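Local coordinates for protein Two-component sensor histidine kinase (Nostoc sp., PDB 6OZB) that probably senses light through a covalently bound bilin in its GAF domain and, as a sensor histidine kinase, passes the signal on by two-component phosphorelay, at residues T37-T40 with A41-A45; V135-C138 with H139-L143. The protein carries 1 engineered substitution. All blocks are in the same frame, centred on the assembly; numbering follows the deposited sequence.

Contact 1. Residues T37-T40 with A41-A45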
loop_
_atom_site.group_PDB
_atom_site.type_symbol
_atom_site.label_atom_id
_atom_site.label_comp_id
_atom_site.label_asym_id
_atom_site.label_seq_id
_atom_site.Cartn_x
_atom_site.Cartn_y
_atom_site.Cartn_z
ATOM N N THR C 37 -18.787 5.885 -29.271
ATOM C CA THR C 37 -18.032 4.956 -30.133
ATOM C C THR C 37 -16.750 5.595 -30.634
ATOM O O THR C 37 -15.658 5.033 -30.481
ATOM C CB THR C 37 -18.884 4.494 -31.330
ATOM O OG1 THR C 37 -19.976 3.675 -30.865
ATOM C CG2 THR C 37 -18.051 3.687 -32.314
ATOM N N ALA C 38 -16.853 6.802 -31.164
ATOM C CA ALA C 38 -15.675 7.453 -31.746
ATOM C C ALA C 38 -14.652 7.803 -30.693
ATOM O O ALA C 38 -13.452 7.836 -30.967
ATOM C CB ALA C 38 -16.083 8.704 -32.516
ATOM N N THR C 39 -15.105 7.985 -29.463
ATOM C CA THR C 39 -14.241 8.458 -28.414
ATOM C C THR C 39 -13.339 7.354 -27.887
ATOM O O THR C 39 -12.199 7.606 -27.517
ATOM C CB THR C 39 -15.066 9.044 -27.225
ATOM O OG1 THR C 39 -15.811 10.196 -27.664
ATOM C CG2 THR C 39 -14.160 9.430 -26.069
ATOM N N THR C 40 -13.834 6.128 -27.814
ATOM C CA THR C 40 -13.021 5.075 -27.221
ATOM C C THR C 40 -11.737 4.859 -28.016
ATOM O O THR C 40 -10.683 4.579 -27.431
ATOM C CB THR C 40 -13.788 3.750 -27.105
ATOM O OG1 THR C 40 -13.935 3.158 -28.401
ATOM C CG2 THR C 40 -15.141 4.004 -26.460
ATOM N N ALA C 41 -11.763 5.028 -29.339
ATOM C CA ALA C 41 -10.532 4.831 -30.126
ATOM C C ALA C 41 -9.465 5.877 -29.813
ATOM O O ALA C 41 -8.270 5.588 -29.781
ATOM C CB ALA C 41 -10.829 4.838 -31.626
ATOM N N GLU C 42 -9.903 7.109 -29.615
ATOM C CA GLU C 42 -8.979 8.188 -29.290
ATOM C C GLU C 42 -8.456 7.980 -27.868
ATOM O O GLU C 42 -7.296 8.207 -27.581
ATOM C CB GLU C 42 -9.709 9.520 -29.509
ATOM C CG GLU C 42 -9.958 9.671 -31.012
ATOM C CD GLU C 42 -10.807 10.856 -31.399
ATOM O OE1 GLU C 42 -11.299 11.563 -30.495
ATOM O OE2 GLU C 42 -10.958 11.108 -32.624
ATOM N N VAL C 43 -9.292 7.478 -26.986
ATOM C CA VAL C 43 -8.813 7.209 -25.627
ATOM C C VAL C 43 -7.766 6.097 -25.610
ATOM O O VAL C 43 -6.750 6.183 -24.906
ATOM C CB VAL C 43 -9.974 6.885 -24.671
ATOM C CG1 VAL C 43 -9.457 6.462 -23.297
ATOM C CG2 VAL C 43 -10.838 8.122 -24.523
ATOM N N ARG C 44 -7.972 5.060 -26.409
ATOM C CA ARG C 44 -7.029 3.943 -26.410
ATOM C C ARG C 44 -5.687 4.427 -26.902
ATOM O O ARG C 44 -4.649 4.069 -26.362
ATOM C CB ARG C 44 -7.526 2.788 -27.283
ATOM C CG ARG C 44 -6.808 1.465 -27.002
ATOM C CD ARG C 44 -6.486 0.690 -28.276
ATOM N NE ARG C 44 -5.608 1.463 -29.142
ATOM C CZ ARG C 44 -4.290 1.585 -29.004
ATOM N NH1 ARG C 44 -3.623 0.996 -28.010
ATOM N NH2 ARG C 44 -3.627 2.322 -29.886
ATOM N N ALA C 45 -5.717 5.264 -27.934
ATOM C CA ALA C 45 -4.493 5.787 -28.491
ATOM C C ALA C 45 -3.753 6.611 -27.446
ATOM O O ALA C 45 -2.531 6.563 -27.357
ATOM C CB ALA C 45 -4.790 6.614 -29.717
#
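T39 and V43 meet one turn apart on helix 32-47. The CG2 methyls of T39 and V43 touch at 3.9 Å, the two side chains crossing at a slant. T39 keeps OG1 beside its backbone N (chi1 -63°), which puts CG2 anti to that N. There OG1 is satisfied by a hydrogen bond to the carbonyl oxygen of I35. T39 O accepts from V43 N at 3.0 Å, and the donor lies nearly in line with the C=O (164°). V43 CG2 also leans on T39 O, at 3.3 Å. One residue on, R44 N donates to T40 O at 2.9 Å, with the donor tilted 23° from the carbonyl plane. R44 CB packs beside T40 O at 3.6 Å. Its guanidinium runs elsewhere, and NH1 donates to the carbonyl of T49. E42 runs extended alongside the previous turn, its CG 3.9 Å from A38 O. Its OE1 forms a salt bridge with R25 of helix 12-27, which also receives A38 and T39. T37 OG1 bonds to the carbonyl of E33. T40 packs on strands 51-57 and 63-70, and V43 on V52 of strand 51-57. The i to i+4 ladder, with the hydroxyls of T37 and T39 turned back to earlier carbonyls, belongs to a regular alpha helix, here one packed against the antiparallel sheet of a GAF domain.

Contact 2. Residues V135-C138 with H139-L143. With PEB (phycoerythrobilin), chain F.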
loop_
_atom_site.group_PDB
_atom_site.type_symbol
_atom_site.label_atom_id
_atom_site.label_comp_id
_atom_site.label_asym_id
_atom_site.label_seq_id
_atom_site.Cartn_x
_atom_site.Cartn_y
_atom_site.Cartn_z
ATOM N N VAL C 135 -6.185 -7.160 -3.465
ATOM C CA VAL C 135 -7.423 -7.247 -4.235
ATOM C C VAL C 135 -8.027 -8.638 -4.031
ATOM O O VAL C 135 -7.300 -9.591 -3.823
ATOM C CB VAL C 135 -7.184 -6.952 -5.712
ATOM C CG1 VAL C 135 -6.394 -8.077 -6.392
ATOM C CG2 VAL C 135 -8.510 -6.709 -6.467
ATOM N N ASP C 136 -9.357 -8.731 -4.030
ATOM C CA ASP C 136 -10.053 -10.008 -3.860
ATOM C C ASP C 136 -9.620 -11.013 -4.920
ATOM O O ASP C 136 -9.515 -10.661 -6.107
ATOM C CB ASP C 136 -11.565 -9.807 -3.945
ATOM C CG ASP C 136 -12.337 -10.979 -3.373
ATOM O OD1 ASP C 136 -12.363 -12.042 -4.026
ATOM O OD2 ASP C 136 -12.955 -10.831 -2.291
ATOM N N SER C 137 -9.366 -12.249 -4.501
ATOM C CA SER C 137 -8.891 -13.279 -5.421
ATOM C C SER C 137 -9.888 -13.551 -6.547
ATOM O O SER C 137 -9.495 -13.923 -7.651
ATOM C CB SER C 137 -8.600 -14.581 -4.671
ATOM O OG SER C 137 -9.758 -15.062 -4.014
ATOM N N CYS C 138 -11.175 -13.370 -6.288
ATOM C CA CYS C 138 -12.165 -13.636 -7.339
ATOM C C CYS C 138 -11.937 -12.695 -8.508
ATOM O O CYS C 138 -12.016 -13.103 -9.658
ATOM C CB CYS C 138 -13.593 -13.490 -6.822
ATOM S SG CYS C 138 -14.844 -13.970 -8.038
ATOM N N HIS C 139 -11.641 -11.434 -8.209
ATOM C CA HIS C 139 -11.431 -10.427 -9.232
ATOM C C HIS C 139 -10.092 -10.663 -9.957
ATOM O O HIS C 139 -10.012 -10.499 -11.174
ATOM C CB HIS C 139 -11.511 -9.022 -8.608
ATOM C CG HIS C 139 -11.574 -7.908 -9.603
ATOM N ND1 HIS C 139 -12.331 -7.970 -10.759
ATOM C CD2 HIS C 139 -10.983 -6.695 -9.604
ATOM C CE1 HIS C 139 -12.181 -6.841 -11.434
ATOM N NE2 HIS C 139 -11.373 -6.050 -10.754
ATOM N N VAL C 140 -9.062 -11.091 -9.231
ATOM C CA VAL C 140 -7.804 -11.451 -9.881
ATOM C C VAL C 140 -8.048 -12.567 -10.888
ATOM O O VAL C 140 -7.542 -12.529 -12.004
ATOM C CB VAL C 140 -6.745 -11.895 -8.879
ATOM C CG1 VAL C 140 -5.686 -12.814 -9.539
ATOM C CG2 VAL C 140 -6.111 -10.706 -8.318
ATOM N N GLU C 141 -8.790 -13.577 -10.459
ATOM C CA GLU C 141 -9.052 -14.745 -11.309
ATOM C C GLU C 141 -9.875 -14.349 -12.542
ATOM O O GLU C 141 -9.657 -14.856 -13.638
ATOM C CB GLU C 141 -9.743 -15.851 -10.482
ATOM C CG GLU C 141 -8.762 -16.545 -9.495
ATOM C CD GLU C 141 -9.433 -17.274 -8.327
ATOM O OE1 GLU C 141 -10.605 -17.691 -8.460
ATOM O OE2 GLU C 141 -8.772 -17.436 -7.273
ATOM N N TYR C 142 -10.806 -13.423 -12.355
ATOM C CA TYR C 142 -11.642 -12.887 -13.420
ATOM C C TYR C 142 -10.782 -12.227 -14.498
ATOM O O TYR C 142 -10.965 -12.468 -15.699
ATOM C CB TYR C 142 -12.592 -11.889 -12.798
ATOM C CG TYR C 142 -13.650 -11.225 -13.656
ATOM C CD1 TYR C 142 -13.428 -9.980 -14.222
ATOM C CD2 TYR C 142 -14.899 -11.807 -13.815
ATOM C CE1 TYR C 142 -14.429 -9.340 -14.961
ATOM C CE2 TYR C 142 -15.901 -11.185 -14.543
ATOM C CZ TYR C 142 -15.663 -9.957 -15.108
ATOM O OH TYR C 142 -16.673 -9.360 -15.823
ATOM N N LEU C 143 -9.833 -11.403 -14.065
ATOM C CA LEU C 143 -8.957 -10.692 -15.004
ATOM C C LEU C 143 -7.983 -11.688 -15.667
ATOM O O LEU C 143 -7.777 -11.658 -16.881
ATOM C CB LEU C 143 -8.197 -9.566 -14.290
ATOM C CG LEU C 143 -9.031 -8.400 -13.754
ATOM C CD1 LEU C 143 -8.171 -7.422 -12.915
ATOM C CD2 LEU C 143 -9.701 -7.645 -14.843
HETATM C CHC PEB F . -16.045 -6.060 -13.336
HETATM N NC PEB F . -15.354 -6.246 -10.910
HETATM C C1C PEB F . -14.909 -5.460 -9.892
HETATM C C2C PEB F . -14.780 -4.165 -10.328
HETATM C C3C PEB F . -15.159 -4.128 -11.652
HETATM C C4C PEB F . -15.522 -5.447 -12.005
HETATM C CMC PEB F . -15.163 -2.832 -12.442
HETATM C CAC PEB F . -14.282 -3.002 -9.405
HETATM C CBC PEB F . -12.779 -3.082 -9.194
HETATM C CGC PEB F . -12.093 -2.521 -10.412
HETATM O O1C PEB F . -12.351 -1.332 -10.755
HETATM O O2C PEB F . -11.265 -3.217 -11.073
HETATM N ND PEB F . -14.390 -5.068 -14.814
HETATM C C1D PEB F . -15.869 -5.176 -14.470
HETATM C C2D PEB F . -16.436 -5.797 -15.658
HETATM C C3D PEB F . -15.468 -6.073 -16.600
HETATM C C4D PEB F . -14.189 -5.640 -16.174
HETATM C CMD PEB F . -17.933 -6.197 -15.765
HETATM C CAD PEB F . -15.741 -6.853 -17.899
HETATM C CBD PEB F . -15.166 -6.416 -19.062
HETATM O OD PEB F . -13.124 -5.699 -16.772
HETATM N NA PEB F . -16.420 -11.002 -9.621
HETATM C C1A PEB F . -16.930 -12.051 -10.433
HETATM C C2A PEB F . -17.518 -13.123 -9.554
HETATM C C3A PEB F . -17.362 -12.659 -8.114
HETATM C C4A PEB F . -16.652 -11.295 -8.222
HETATM C CMA PEB F . -18.997 -13.454 -9.925
HETATM C CBA PEB F . -17.137 -14.965 -7.000
HETATM O OA PEB F . -16.903 -12.043 -11.653
HETATM C CHA PEB F . -16.244 -10.594 -7.125
HETATM C CAA PEB F . -16.565 -13.543 -7.150
HETATM N NB PEB F . -15.553 -8.277 -8.343
HETATM C C1B PEB F . -15.609 -9.209 -7.209
HETATM C C2B PEB F . -14.969 -8.639 -6.047
HETATM C C3B PEB F . -14.490 -7.346 -6.430
HETATM C C4B PEB F . -14.847 -7.077 -7.869
HETATM C CHB PEB F . -14.521 -5.889 -8.476
HETATM C CMB PEB F . -14.851 -9.304 -4.713
HETATM C CAB PEB F . -13.741 -6.375 -5.542
HETATM C CBB PEB F . -12.257 -6.516 -5.806
HETATM C CGB PEB F . -11.581 -5.633 -4.756
HETATM O O1B PEB F . -11.775 -4.382 -4.816
HETATM O O2B PEB F . -10.886 -6.150 -3.848
HETATM O O HOH W 1 -11.367 -16.674 -5.616
#
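V135 CG2 meets the edge of the H139 ring, in its plane, at the start of helix 137-145, the N-capped helix that carries the bilin in this GAF domain. C138 SG is covalently bonded to CAA of phycoerythrobilin, at 2.0 Å. D136 is the N-cap: its OD1 accepts from C138 N at 2.9 Å with the anti lone pair, so the residue holding the chromophore has its own amide capped. D136 N bonds O2B of one propionate. Inside the pocket the packing is tight. The H139 ring is layered between L143 CD1 on one face and the bilin methine CHB on the other, the latter over the ring centre. H139 NE2 donates to O2C of the second propionate at 2.9 Å (153°), which helps set the rotation of the ring. Y142 brings CD2 to 3.0 Å from bilin OA at a slant, and its OH bonds D87. Packing is also close behind the ring. With chi1 at 70°, V135 lays CG1 against V140 CG2 at 3.3 Å, nearer than two methyls normally come. The outer side is looser. E141 lies exposed and extended. A water nearby binds E141 OE1 weakly. Its link to S137 OG is doubtful, because that serine has two conformers. E141 CG rests 3.3 Å from S137 O, whose hydrogen bond goes to E141 N.

Overall arrangement
Contact 1 comes first along the chain and closes well before contact 2 opens. Their centres are 27 Å apart, on opposite sides of the chain's centre, and their nearest atoms are about 15 Å apart. Both belong to one GAF domain and are joined through its antiparallel sheet. Helix 32-47 rests on strands 51-57 and 63-70. Helix 137-145 follows the outermost strand 131-134 and leans on strand 102-106. Contact 2 forms part of the bilin pocket, while contact 1 belongs to the helical layer with helix 12-27. The chromophore site and this helical layer are thus separate regions of one domain that share the sheet between them.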